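Local coordinates for protein sphingomyelinase C (Streptomyces griseocarneus, PDB 7CNE) that belongs to the DNase I-like endonuclease/exonuclease/phosphatase family and adopts its two-sheet alpha/beta sandwich fold, at residues Asn119-Ala124 against His150-Asp155; Glu114-Asn119 against Phe171-Ala176; Lys11-Asn16 against Gln44-Val49; Leu246-His251 against Trp261-Val266. One frame throughout, in Å; residues are numbered along the deposited sequence.

Contact 1 (Asn119-Ala124 against His150-Asp155)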
loop_
_atom_site.group_PDB
_atom_site.type_symbol
_atom_site.label_atom_id
_atom_site.label_comp_id
_atom_site.label_asym_id
_atom_site.label_seq_id
_atom_site.Cartn_x
_atom_site.Cartn_y
_atom_site.Cartn_z
ATOM N N ASN A 119 -3.578 -9.948 13.009
ATOM C CA ASN A 119 -3.682 -10.468 14.367
ATOM C C ASN A 119 -2.676 -9.827 15.310
ATOM O O ASN A 119 -2.870 -9.883 16.532
ATOM C CB ASN A 119 -3.482 -11.988 14.370
ATOM C CG ASN A 119 -4.570 -12.713 13.626
ATOM O OD1 ASN A 119 -5.709 -12.249 13.577
ATOM N ND2 ASN A 119 -4.233 -13.862 13.036
ATOM N N ASP A 120 -1.619 -9.218 14.769
ATOM C CA ASP A 120 -0.526 -8.656 15.555
ATOM C C ASP A 120 -0.280 -7.216 15.135
ATOM O O ASP A 120 -0.131 -6.936 13.940
ATOM C CB ASP A 120 0.763 -9.474 15.367
ATOM C CG ASP A 120 0.596 -10.930 15.766
ATOM O OD1 ASP A 120 0.184 -11.733 14.910
ATOM O OD2 ASP A 120 0.892 -11.273 16.935
ATOM N N ALA A 121 -0.212 -6.313 16.115
ATOM C CA ALA A 121 0.062 -4.903 15.860
ATOM C C ALA A 121 0.304 -4.215 17.197
ATOM O O ALA A 121 -0.101 -4.720 18.245
ATOM C CB ALA A 121 -1.088 -4.224 15.108
ATOM N N CYS A 122 0.960 -3.054 17.145
ATOM C CA CYS A 122 1.293 -2.294 18.344
ATOM C C CYS A 122 1.078 -0.808 18.091
ATOM O O CYS A 122 0.911 -0.363 16.951
ATOM C CB CYS A 122 2.735 -2.551 18.810
ATOM S SG CYS A 122 4.044 -2.146 17.606
ATOM N N GLY A 123 1.098 -0.040 19.181
ATOM C CA GLY A 123 0.897 1.391 19.084
ATOM C C GLY A 123 -0.439 1.704 18.453
ATOM O O GLY A 123 -1.442 1.025 18.697
ATOM N N ALA A 124 -0.446 2.725 17.589
ATOM C CA ALA A 124 -1.684 3.180 16.964
ATOM C C ALA A 124 -2.276 2.132 16.038
ATOM O O ALA A 124 -3.504 2.050 15.901
ATOM C CB ALA A 124 -1.436 4.474 16.185
ATOM N N HIS A 150 -0.692 -2.505 4.184
ATOM C CA HIS A 150 0.081 -1.448 4.818
ATOM C C HIS A 150 0.505 -2.035 6.161
ATOM O O HIS A 150 -0.332 -2.193 7.049
ATOM C CB HIS A 150 -0.769 -0.186 4.993
ATOM C CG HIS A 150 -0.022 0.983 5.553
ATOM N ND1 HIS A 150 -0.656 2.141 5.957
ATOM C CD2 HIS A 150 1.302 1.184 5.764
ATOM C CE1 HIS A 150 0.244 2.999 6.406
ATOM N NE2 HIS A 150 1.441 2.446 6.293
ATOM N N ALA A 151 1.772 -2.402 6.294
ATOM C CA ALA A 151 2.239 -3.134 7.465
ATOM C C ALA A 151 2.529 -2.190 8.638
ATOM O O ALA A 151 2.502 -0.961 8.516
ATOM C CB ALA A 151 3.482 -3.963 7.116
ATOM N N GLN A 152 2.795 -2.795 9.796
ATOM C CA GLN A 152 2.956 -2.063 11.052
ATOM C C GLN A 152 3.957 -0.911 10.938
ATOM O O GLN A 152 5.090 -1.095 10.490
ATOM C CB GLN A 152 3.410 -3.039 12.142
ATOM C CG GLN A 152 3.870 -2.376 13.449
ATOM C CD GLN A 152 2.710 -1.820 14.230
ATOM O OE1 GLN A 152 1.723 -2.512 14.439
ATOM N NE2 GLN A 152 2.812 -0.557 14.659
ATOM N N SER A 153 3.545 0.274 11.376
ATOM C CA SER A 153 4.440 1.422 11.360
ATOM C C SER A 153 5.338 1.422 12.596
ATOM O O SER A 153 5.062 0.764 13.602
ATOM C CB SER A 153 3.646 2.732 11.293
ATOM O OG SER A 153 2.879 2.914 12.476
ATOM N N THR A 154 6.441 2.161 12.505
ATOM C CA THR A 154 7.374 2.284 13.627
ATOM C C THR A 154 6.866 3.403 14.538
ATOM O O THR A 154 7.311 4.552 14.490
ATOM C CB THR A 154 8.791 2.519 13.113
ATOM O OG1 THR A 154 9.173 1.391 12.314
ATOM C CG2 THR A 154 9.784 2.652 14.271
ATOM N N ASP A 155 5.914 3.035 15.396
ATOM C CA ASP A 155 5.036 3.973 16.082
ATOM C C ASP A 155 5.493 4.266 17.505
ATOM O O ASP A 155 6.098 3.426 18.177
ATOM C CB ASP A 155 3.603 3.437 16.127
ATOM C CG ASP A 155 2.646 4.419 16.769
ATOM O OD1 ASP A 155 2.372 5.451 16.127
ATOM O OD2 ASP A 155 2.199 4.185 17.917
#
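The carboxamide of Q152 reaches across to the backbone of C122 and pairs with both its N-H and its C=O. C122 N donates to Q152 OE1 at 2.9 Å, and Q152 NE2 returns a bond to C122 O at 3.0 Å. Both donors stand well above the plane of the carbonyl they meet. CG is anti to the backbone N and the chain bends at chi2 (73°), which places CD beside C122. The other N-H of NE2 bonds to S153 O at 2.8 Å, the oxygen lying near the amide plane. Glutamine suits this place because one flat group supplies an acceptor and two donors. Its NE2 also lies 3.6 Å from C122 SG.

Beyond, D155 OD2 takes A124 N at 3.0 Å, met from above the carboxylate plane, and also accepts from G157 N. G123, with positive phi and no side chain, lets its CA come within 3.3 Å of D155 OD2. The disulfide from C122 to C158 fastens the same place covalently. This is loop-to-loop bracing by side chain-to-backbone bonds, joining two connections at one end of the DNase I-like sandwich.

Contact 2 (Glu114-Asn119 against Phe171-Ala176)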
loop_
_atom_site.group_PDB
_atom_site.type_symbol
_atom_site.label_atom_id
_atom_site.label_comp_id
_atom_site.label_asym_id
_atom_site.label_seq_id
_atom_site.Cartn_x
_atom_site.Cartn_y
_atom_site.Cartn_z
ATOM N N GLU A 114 -11.195 -10.626 -0.640
ATOM C CA GLU A 114 -11.389 -10.768 0.799
ATOM C C GLU A 114 -10.487 -9.790 1.527
ATOM O O GLU A 114 -9.512 -9.275 0.971
ATOM C CB GLU A 114 -11.055 -12.176 1.326
ATOM C CG GLU A 114 -11.368 -13.321 0.408
ATOM C CD GLU A 114 -10.975 -14.656 1.014
ATOM O OE1 GLU A 114 -10.530 -14.681 2.188
ATOM O OE2 GLU A 114 -11.127 -15.679 0.314
ATOM N N GLN A 115 -10.799 -9.575 2.801
ATOM C CA GLN A 115 -9.951 -8.787 3.670
ATOM C C GLN A 115 -9.620 -9.620 4.900
ATOM O O GLN A 115 -10.397 -10.486 5.315
ATOM C CB GLN A 115 -10.629 -7.458 4.072
ATOM C CG GLN A 115 -11.847 -7.638 4.956
ATOM C CD GLN A 115 -12.425 -6.326 5.435
ATOM O OE1 GLN A 115 -11.793 -5.272 5.326
ATOM N NE2 GLN A 115 -13.635 -6.381 5.976
ATOM N N VAL A 116 -8.452 -9.362 5.466
ATOM C CA VAL A 116 -8.023 -9.994 6.706
ATOM C C VAL A 116 -7.393 -8.899 7.552
ATOM O O VAL A 116 -6.491 -8.197 7.086
ATOM C CB VAL A 116 -7.029 -11.148 6.453
ATOM C CG1 VAL A 116 -6.579 -11.786 7.765
ATOM C CG2 VAL A 116 -7.625 -12.206 5.489
ATOM N N ILE A 117 -7.882 -8.734 8.773
ATOM C CA ILE A 117 -7.318 -7.772 9.721
ATOM C C ILE A 117 -6.167 -8.451 10.461
ATOM O O ILE A 117 -6.259 -9.626 10.836
ATOM C CB ILE A 117 -8.407 -7.256 10.687
ATOM C CG1 ILE A 117 -9.602 -6.677 9.913
ATOM C CG2 ILE A 117 -7.847 -6.279 11.755
ATOM C CD1 ILE A 117 -9.259 -5.799 8.735
ATOM N N PHE A 118 -5.066 -7.727 10.643
ATOM C CA PHE A 118 -3.869 -8.309 11.248
ATOM C C PHE A 118 -4.139 -8.790 12.671
ATOM O O PHE A 118 -4.838 -8.135 13.447
ATOM C CB PHE A 118 -2.733 -7.282 11.267
ATOM C CG PHE A 118 -2.099 -7.065 9.934
ATOM C CD1 PHE A 118 -1.677 -8.151 9.169
ATOM C CD2 PHE A 118 -1.915 -5.783 9.436
ATOM C CE1 PHE A 118 -1.086 -7.956 7.935
ATOM C CE2 PHE A 118 -1.324 -5.584 8.195
ATOM C CZ PHE A 118 -0.917 -6.675 7.441
ATOM N N ASN A 119 -3.578 -9.948 13.009
ATOM C CA ASN A 119 -3.682 -10.468 14.367
ATOM C C ASN A 119 -2.676 -9.827 15.310
ATOM O O ASN A 119 -2.870 -9.883 16.532
ATOM C CB ASN A 119 -3.482 -11.988 14.370
ATOM C CG ASN A 119 -4.570 -12.713 13.626
ATOM O OD1 ASN A 119 -5.709 -12.249 13.577
ATOM N ND2 ASN A 119 -4.233 -13.862 13.036
ATOM N N PHE A 171 3.792 -10.311 8.241
ATOM C CA PHE A 171 4.232 -10.968 7.012
ATOM C C PHE A 171 3.994 -12.474 7.083
ATOM O O PHE A 171 3.590 -13.096 6.091
ATOM C CB PHE A 171 5.716 -10.681 6.747
ATOM C CG PHE A 171 6.053 -9.215 6.605
ATOM C CD1 PHE A 171 5.233 -8.360 5.875
ATOM C CD2 PHE A 171 7.213 -8.697 7.196
ATOM C CE1 PHE A 171 5.556 -6.991 5.733
ATOM C CE2 PHE A 171 7.546 -7.339 7.064
ATOM C CZ PHE A 171 6.704 -6.483 6.331
ATOM N N ARG A 172 4.232 -13.086 8.252
ATOM C CA ARG A 172 3.983 -14.527 8.365
ATOM C C ARG A 172 2.490 -14.846 8.354
ATOM O O ARG A 172 2.089 -15.913 7.868
ATOM C CB ARG A 172 4.655 -15.094 9.620
ATOM C CG ARG A 172 6.178 -15.127 9.497
ATOM C CD ARG A 172 6.855 -15.943 10.601
ATOM N NE ARG A 172 8.258 -15.571 10.728
ATOM C CZ ARG A 172 9.056 -15.935 11.726
ATOM N NH1 ARG A 172 8.596 -16.693 12.724
ATOM N NH2 ARG A 172 10.320 -15.523 11.725
ATOM N N GLN A 173 1.650 -13.943 8.861
ATOM C CA GLN A 173 0.210 -14.159 8.762
ATOM C C GLN A 173 -0.242 -14.164 7.306
ATOM O O GLN A 173 -1.095 -14.971 6.912
ATOM C CB GLN A 173 -0.551 -13.090 9.554
ATOM C CG GLN A 173 -2.075 -13.350 9.573
ATOM C CD GLN A 173 -2.896 -12.224 10.207
ATOM O OE1 GLN A 173 -2.359 -11.323 10.852
ATOM N NE2 GLN A 173 -4.210 -12.287 10.030
ATOM N N ILE A 174 0.315 -13.258 6.497
ATOM C CA ILE A 174 0.021 -13.228 5.067
ATOM C C ILE A 174 0.498 -14.517 4.413
ATOM O O ILE A 174 -0.229 -15.153 3.639
ATOM C CB ILE A 174 0.670 -11.989 4.422
ATOM C CG1 ILE A 174 -0.059 -10.714 4.852
ATOM C CG2 ILE A 174 0.725 -12.116 2.873
ATOM C CD1 ILE A 174 0.734 -9.460 4.599
ATOM N N ASP A 175 1.730 -14.925 4.728
ATOM C CA ASP A 175 2.272 -16.181 4.213
ATOM C C ASP A 175 1.373 -17.362 4.568
ATOM O O ASP A 175 1.082 -18.218 3.719
ATOM C CB ASP A 175 3.692 -16.387 4.754
ATOM C CG ASP A 175 4.255 -17.768 4.432
ATOM O OD1 ASP A 175 4.325 -18.140 3.238
ATOM O OD2 ASP A 175 4.620 -18.481 5.392
ATOM N N ALA A 176 0.916 -17.425 5.821
ATOM C CA ALA A 176 0.081 -18.551 6.227
ATOM C C ALA A 176 -1.265 -18.514 5.515
ATOM O O ALA A 176 -1.784 -19.556 5.090
ATOM C CB ALA A 176 -0.092 -18.548 7.748
#
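F118 and Q173 mark the nearest approach of the backbones, with their CA atoms 7.6 Å apart: the end of strand 110-117 and the turn after it face one side of helix 162-180. The helix packs on the outer side of a sheet of the DNase I-like alpha/beta sandwich, and at the end of this strand one long side chain spans the distance.

That side chain is Q173. Its CG is anti to the backbone N (chi1 -175°) and the chain runs on extended, which carries the amide out to the turn. OE1 accepts from N119 N at 2.8 Å in a nearly straight bond (170°), while NE2 makes only a weak bond of 3.5 Å to I117 O. Glutamine thus offers one acceptor and one donor to backbone groups that the strand leaves behind as it ends.

The amide of N119 lies flat over that of Q173, their planes 9° apart, although the two side chains cross at about a right angle. N119 ND2 and Q173 NE2, 3.4 Å apart, are both donors, so this is stacking and not a bond. V116 CG1 lies against the amide, 3.3 Å from Q173 NE2; on its apolar side V116 rests on F132 and F177, as suits a branched residue pointing from a strand toward a helix. The ring of F118 stands steeply to the Q173 amide and presents its rim to it. I174, which also touches F132, brings CD1 to 4.1 Å from F118 CE1, and in the plane of the same ring Q173 OE1 lies 3.7 Å from F118 CD1.

Contact 3 (Lys11-Asn16 against Gln44-Val49)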
loop_
_atom_site.group_PDB
_atom_site.type_symbol
_atom_site.label_atom_id
_atom_site.label_comp_id
_atom_site.label_asym_id
_atom_site.label_seq_id
_atom_site.Cartn_x
_atom_site.Cartn_y
_atom_site.Cartn_z
ATOM N N LYS A 11 1.677 -4.609 -14.808
ATOM C CA LYS A 11 2.263 -3.401 -14.239
ATOM C C LYS A 11 1.506 -3.056 -12.963
ATOM O O LYS A 11 0.287 -2.866 -13.005
ATOM C CB LYS A 11 2.154 -2.250 -15.236
ATOM C CG LYS A 11 3.258 -1.220 -15.189
ATOM C CD LYS A 11 3.499 -0.699 -16.606
ATOM C CE LYS A 11 4.761 0.127 -16.680
ATOM N NZ LYS A 11 4.475 1.584 -16.866
ATOM N N VAL A 12 2.210 -2.959 -11.836
ATOM C CA VAL A 12 1.538 -2.796 -10.544
ATOM C C VAL A 12 2.080 -1.565 -9.830
ATOM O O VAL A 12 3.295 -1.446 -9.620
ATOM C CB VAL A 12 1.690 -4.044 -9.658
ATOM C CG1 VAL A 12 0.972 -3.825 -8.317
ATOM C CG2 VAL A 12 1.121 -5.279 -10.394
ATOM N N LEU A 13 1.178 -0.657 -9.458
ATOM C CA LEU A 13 1.518 0.530 -8.676
ATOM C C LEU A 13 1.161 0.311 -7.212
ATOM O O LEU A 13 0.066 -0.162 -6.897
ATOM C CB LEU A 13 0.778 1.764 -9.205
ATOM C CG LEU A 13 0.697 3.001 -8.307
ATOM C CD1 LEU A 13 2.064 3.706 -8.197
ATOM C CD2 LEU A 13 -0.366 3.973 -8.826
ATOM N N THR A 14 2.076 0.661 -6.313
ATOM C CA THR A 14 1.728 0.790 -4.908
ATOM C C THR A 14 2.015 2.225 -4.494
ATOM O O THR A 14 3.060 2.777 -4.851
ATOM C CB THR A 14 2.468 -0.236 -4.014
ATOM O OG1 THR A 14 2.080 -0.049 -2.654
ATOM C CG2 THR A 14 3.992 -0.145 -4.124
ATOM N N TYR A 15 1.076 2.836 -3.766
ATOM C CA TYR A 15 1.174 4.256 -3.433
ATOM C C TYR A 15 0.486 4.547 -2.110
ATOM O O TYR A 15 -0.717 4.302 -1.958
ATOM C CB TYR A 15 0.557 5.116 -4.536
ATOM C CG TYR A 15 0.785 6.603 -4.355
ATOM C CD1 TYR A 15 2.057 7.110 -4.089
ATOM C CD2 TYR A 15 -0.276 7.502 -4.452
ATOM C CE1 TYR A 15 2.270 8.490 -3.949
ATOM C CE2 TYR A 15 -0.080 8.861 -4.311
ATOM C CZ TYR A 15 1.186 9.357 -4.058
ATOM O OH TYR A 15 1.348 10.725 -3.927
ATOM N N ASN A 16 1.240 5.097 -1.165
ATOM C CA ASN A 16 0.685 5.554 0.105
ATOM C C ASN A 16 0.183 6.981 -0.099
ATOM O O ASN A 16 0.983 7.895 -0.308
ATOM C CB ASN A 16 1.744 5.478 1.202
ATOM C CG ASN A 16 1.209 5.880 2.576
ATOM O OD1 ASN A 16 0.426 6.825 2.699
ATOM N ND2 ASN A 16 1.649 5.171 3.621
ATOM N N GLN A 44 -1.450 6.520 -14.211
ATOM C CA GLN A 44 -1.960 6.048 -15.493
ATOM C C GLN A 44 -1.180 4.843 -15.980
ATOM O O GLN A 44 0.017 4.707 -15.722
ATOM C CB GLN A 44 -1.885 7.138 -16.567
ATOM C CG GLN A 44 -2.051 8.554 -16.041
ATOM C CD GLN A 44 -3.403 8.765 -15.386
ATOM O OE1 GLN A 44 -4.403 8.173 -15.803
ATOM N NE2 GLN A 44 -3.438 9.596 -14.339
ATOM N N GLY A 45 -1.874 3.971 -16.706
ATOM C CA GLY A 45 -1.214 2.939 -17.473
ATOM C C GLY A 45 -0.842 1.706 -16.688
ATOM O O GLY A 45 -0.050 0.894 -17.176
ATOM N N ASN A 46 -1.380 1.538 -15.490
ATOM C CA ASN A 46 -1.105 0.339 -14.721
ATOM C C ASN A 46 -2.175 -0.716 -14.961
ATOM O O ASN A 46 -3.257 -0.441 -15.477
ATOM C CB ASN A 46 -1.011 0.678 -13.232
ATOM C CG ASN A 46 0.025 1.736 -12.964
ATOM O OD1 ASN A 46 1.214 1.512 -13.186
ATOM N ND2 ASN A 46 -0.415 2.903 -12.514
ATOM N N ASP A 47 -1.866 -1.945 -14.546
ATOM C CA ASP A 47 -2.867 -3.002 -14.496
ATOM C C ASP A 47 -3.540 -3.101 -13.128
ATOM O O ASP A 47 -4.740 -3.393 -13.043
ATOM C CB ASP A 47 -2.210 -4.328 -14.851
ATOM C CG ASP A 47 -1.783 -4.365 -16.292
ATOM O OD1 ASP A 47 -2.690 -4.408 -17.139
ATOM O OD2 ASP A 47 -0.563 -4.313 -16.564
ATOM N N VAL A 48 -2.779 -2.891 -12.063
ATOM C CA VAL A 48 -3.278 -2.981 -10.691
ATOM C C VAL A 48 -2.719 -1.794 -9.929
ATOM O O VAL A 48 -1.559 -1.413 -10.130
ATOM C CB VAL A 48 -2.866 -4.312 -10.017
ATOM C CG1 VAL A 48 -3.409 -4.405 -8.591
ATOM C CG2 VAL A 48 -3.323 -5.516 -10.857
ATOM N N VAL A 49 -3.551 -1.195 -9.071
ATOM C CA VAL A 49 -3.146 -0.108 -8.184
ATOM C C VAL A 49 -3.511 -0.510 -6.761
ATOM O O VAL A 49 -4.658 -0.895 -6.494
ATOM C CB VAL A 49 -3.811 1.238 -8.559
ATOM C CG1 VAL A 49 -3.401 2.344 -7.562
ATOM C CG2 VAL A 49 -3.444 1.650 -9.994
HETATM O O HOH W 1 2.213 3.346 -14.895
#
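K11 O takes two bonds from the 44-49 segment, from D47 N at 2.8 Å and V48 N at 3.2 Å. The two N-H groups can converge because D47 has a turned backbone (psi -37°) just before the strand begins. D47 also answers with its side chain: OD2 receives K11 N at 2.9 Å on the lone pair facing away from the other oxygen, while OD1 is held by W108 NE1. Aspartate fits: its short chain leaves the carboxylate beside this backbone.

Parallel pairing follows. L13 N donates to V48 O at 2.9 Å, and V12 and L13 stand level with V48 and V49. V12 and V48 lie side by side on one face; on the other, L13 CD2 meets V49 CG1 at 3.7 Å. Beta-branched and leucine side chains suit such buried strands.

N46 lays its amide against L13, with ND2 3.7 Å from L13 CB. Further out, F42 O binds that ND2, and a water donates to both N46 OD1 and Q44 O, fixing the amide's rotation. K11 NZ, on a long exposed side chain, adds a weak bond to this water. The pairing joins both strands of a beta-alpha-beta unit: strand 12-19, helix 30-39, strand 48-54.

Contact 4 (Leu246-His251 against Trp261-Val266)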
loop_
_atom_site.group_PDB
_atom_site.type_symbol
_atom_site.label_atom_id
_atom_site.label_comp_id
_atom_site.label_asym_id
_atom_site.label_seq_id
_atom_site.Cartn_x
_atom_site.Cartn_y
_atom_site.Cartn_z
ATOM N N LEU A 246 10.490 2.067 1.583
ATOM C CA LEU A 246 9.534 1.240 2.312
ATOM C C LEU A 246 8.505 0.493 1.470
ATOM O O LEU A 246 7.761 -0.320 2.038
ATOM C CB LEU A 246 8.767 2.108 3.329
ATOM C CG LEU A 246 9.614 2.944 4.294
ATOM C CD1 LEU A 246 8.729 3.798 5.218
ATOM C CD2 LEU A 246 10.484 2.000 5.083
ATOM N N ASP A 247 8.424 0.735 0.160
ATOM C CA ASP A 247 7.272 0.340 -0.649
ATOM C C ASP A 247 7.696 -0.660 -1.723
ATOM O O ASP A 247 8.705 -0.451 -2.401
ATOM C CB ASP A 247 6.630 1.591 -1.267
ATOM C CG ASP A 247 6.190 2.612 -0.202
ATOM O OD1 ASP A 247 5.176 2.353 0.485
ATOM O OD2 ASP A 247 6.854 3.667 -0.041
ATOM N N TYR A 248 6.927 -1.745 -1.879
ATOM C CA TYR A 248 7.361 -2.908 -2.648
ATOM C C TYR A 248 6.202 -3.552 -3.396
ATOM O O TYR A 248 5.047 -3.470 -2.976
ATOM C CB TYR A 248 7.965 -3.994 -1.743
ATOM C CG TYR A 248 9.122 -3.559 -0.867
ATOM C CD1 TYR A 248 8.899 -3.030 0.405
ATOM C CD2 TYR A 248 10.440 -3.724 -1.295
ATOM C CE1 TYR A 248 9.959 -2.658 1.224
ATOM C CE2 TYR A 248 11.512 -3.357 -0.480
ATOM C CZ TYR A 248 11.257 -2.824 0.782
ATOM O OH TYR A 248 12.300 -2.434 1.600
ATOM N N VAL A 249 6.536 -4.240 -4.492
ATOM C CA VAL A 249 5.660 -5.230 -5.125
ATOM C C VAL A 249 6.529 -6.443 -5.410
ATOM O O VAL A 249 7.394 -6.393 -6.292
ATOM C CB VAL A 249 5.006 -4.723 -6.416
ATOM C CG1 VAL A 249 4.015 -5.779 -6.987
ATOM C CG2 VAL A 249 4.325 -3.367 -6.203
ATOM N N LEU A 250 6.310 -7.531 -4.676
ATOM C CA LEU A 250 7.210 -8.682 -4.717
ATOM C C LEU A 250 6.427 -9.969 -4.940
ATOM O O LEU A 250 5.388 -10.193 -4.309
ATOM C CB LEU A 250 8.032 -8.792 -3.420
ATOM C CG LEU A 250 8.971 -7.617 -3.122
ATOM C CD1 LEU A 250 9.585 -7.708 -1.704
ATOM C CD2 LEU A 250 10.064 -7.523 -4.183
ATOM N N HIS A 251 6.944 -10.815 -5.825
ATOM C CA HIS A 251 6.355 -12.114 -6.102
ATOM C C HIS A 251 6.663 -13.108 -4.983
ATOM O O HIS A 251 7.586 -12.926 -4.180
ATOM C CB HIS A 251 6.862 -12.655 -7.436
ATOM C CG HIS A 251 6.297 -11.932 -8.612
ATOM N ND1 HIS A 251 5.111 -12.303 -9.208
ATOM C CD2 HIS A 251 6.731 -10.839 -9.282
ATOM C CE1 HIS A 251 4.849 -11.481 -10.208
ATOM N NE2 HIS A 251 5.815 -10.583 -10.273
ATOM N N TRP A 261 11.883 -8.844 -13.105
ATOM C CA TRP A 261 10.895 -8.075 -12.364
ATOM C C TRP A 261 11.558 -6.897 -11.667
ATOM O O TRP A 261 12.563 -7.062 -10.966
ATOM C CB TRP A 261 10.202 -8.976 -11.348
ATOM C CG TRP A 261 9.091 -8.321 -10.611
ATOM C CD1 TRP A 261 9.099 -7.905 -9.307
ATOM C CD2 TRP A 261 7.788 -8.026 -11.123
ATOM N NE1 TRP A 261 7.874 -7.354 -8.982
ATOM C CE2 TRP A 261 7.054 -7.422 -10.079
ATOM C CE3 TRP A 261 7.173 -8.205 -12.371
ATOM C CZ2 TRP A 261 5.740 -7.006 -10.240
ATOM C CZ3 TRP A 261 5.871 -7.793 -12.532
ATOM C CH2 TRP A 261 5.165 -7.193 -11.475
ATOM N N ARG A 262 10.984 -5.711 -11.837
ATOM C CA ARG A 262 11.549 -4.479 -11.310
ATOM C C ARG A 262 10.553 -3.776 -10.386
ATOM O O ARG A 262 9.338 -3.855 -10.585
ATOM C CB ARG A 262 11.956 -3.549 -12.477
ATOM C CG ARG A 262 12.453 -2.158 -12.071
ATOM C CD ARG A 262 13.063 -1.426 -13.278
ATOM N NE ARG A 262 14.341 -2.024 -13.667
ATOM C CZ ARG A 262 15.208 -1.476 -14.513
ATOM N NH1 ARG A 262 14.935 -0.315 -15.104
ATOM N NH2 ARG A 262 16.346 -2.102 -14.781
ATOM N N ASN A 263 11.076 -3.108 -9.355
ATOM C CA ASN A 263 10.356 -2.065 -8.617
ATOM C C ASN A 263 11.067 -0.747 -8.905
ATOM O O ASN A 263 12.263 -0.622 -8.618
ATOM C CB ASN A 263 10.360 -2.305 -7.096
ATOM C CG ASN A 263 9.444 -3.446 -6.635
ATOM O OD1 ASN A 263 9.244 -3.618 -5.426
ATOM N ND2 ASN A 263 8.911 -4.233 -7.568
ATOM N N THR A 264 10.351 0.234 -9.447
ATOM C CA THR A 264 10.926 1.552 -9.713
ATOM C C THR A 264 10.289 2.590 -8.796
ATOM O O THR A 264 9.064 2.764 -8.801
ATOM C CB THR A 264 10.742 1.952 -11.177
ATOM O OG1 THR A 264 11.334 0.951 -12.009
ATOM C CG2 THR A 264 11.423 3.286 -11.450
ATOM N N VAL A 265 11.118 3.267 -8.006
ATOM C CA VAL A 265 10.658 4.378 -7.179
ATOM C C VAL A 265 10.635 5.627 -8.053
ATOM O O VAL A 265 11.667 6.028 -8.602
ATOM C CB VAL A 265 11.563 4.573 -5.956
ATOM C CG1 VAL A 265 10.972 5.635 -5.015
ATOM C CG2 VAL A 265 11.780 3.232 -5.220
ATOM N N VAL A 266 9.466 6.237 -8.199
ATOM C CA VAL A 266 9.255 7.303 -9.176
ATOM C C VAL A 266 9.079 8.609 -8.416
ATOM O O VAL A 266 8.042 8.829 -7.777
ATOM C CB VAL A 266 8.044 7.022 -10.075
ATOM C CG1 VAL A 266 7.768 8.218 -10.960
ATOM C CG2 VAL A 266 8.265 5.762 -10.914
#
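V249 on one strand and N263 on the other face each other across the interior of a beta sandwich. Strand 247-251 is the outermost strand of the six-stranded sheet and strand 261-265 belongs to the seven-stranded one. They run antiparallel (173°) with axes 7.5 Å apart, so side chains do the bonding that backbones would do within one sheet.

The tight part is centred on V249. N263 OD1 accepts V249 N at 2.9 Å and N263 ND2 gives to V249 O at 2.9 Å, so a single asparagine amide spans both polar groups of a buried residue. ND2 also binds R262 O, in the plane of the amide. V249 O takes a second bond, from W261 NE1 at 2.9 Å, with the oxygen lying in the indole plane. Tryptophan suits this spot by combining one N-H with a broad apolar surface, and its CZ2 meets V249 CG1 at 3.9 Å.

Toward D247 the contact thins: D247 CA and V265 CA are 8.4 Å apart, against 6.7 Å for V249 CA and N263 CA, and D247 turns its carboxylate to S225 and H290 instead. R262, partly exposed, points away from strand 247-251 and binds S218 through NE. Y248 sends its hydroxyl to V197 O.

At the other end, where large rings span the distance, H251 and W261 form a T-shaped pair, with planes at 79°. The CG of H251 is anti to its carbonyl carbon (chi1 -72°), and the imidazole edge points down onto the indole, H251 NE2 sitting 3.2 Å above the centre of the W261 six-membered ring.

From the N terminus, contact 3 closes first, pairing neighbouring strands of the seven-stranded sheet and closing a loop that holds helix 30-39. Contact 2 then opens on the six-stranded sheet, and contact 1 opens and closes within its span; the two share N119, and A151 of contact 1 packs on F171 of contact 2. Together they bind strand end, loops and helix 162-180. Contact 4 closes last, over a short connection, and ties the six-stranded sheet to the seven-stranded one. It meets contact 3 inside the sandwich, where V12 and T14 lie on V249. H150 of contact 1 reaches N16 of contact 3, although the centres of those contacts are about 24 Å apart.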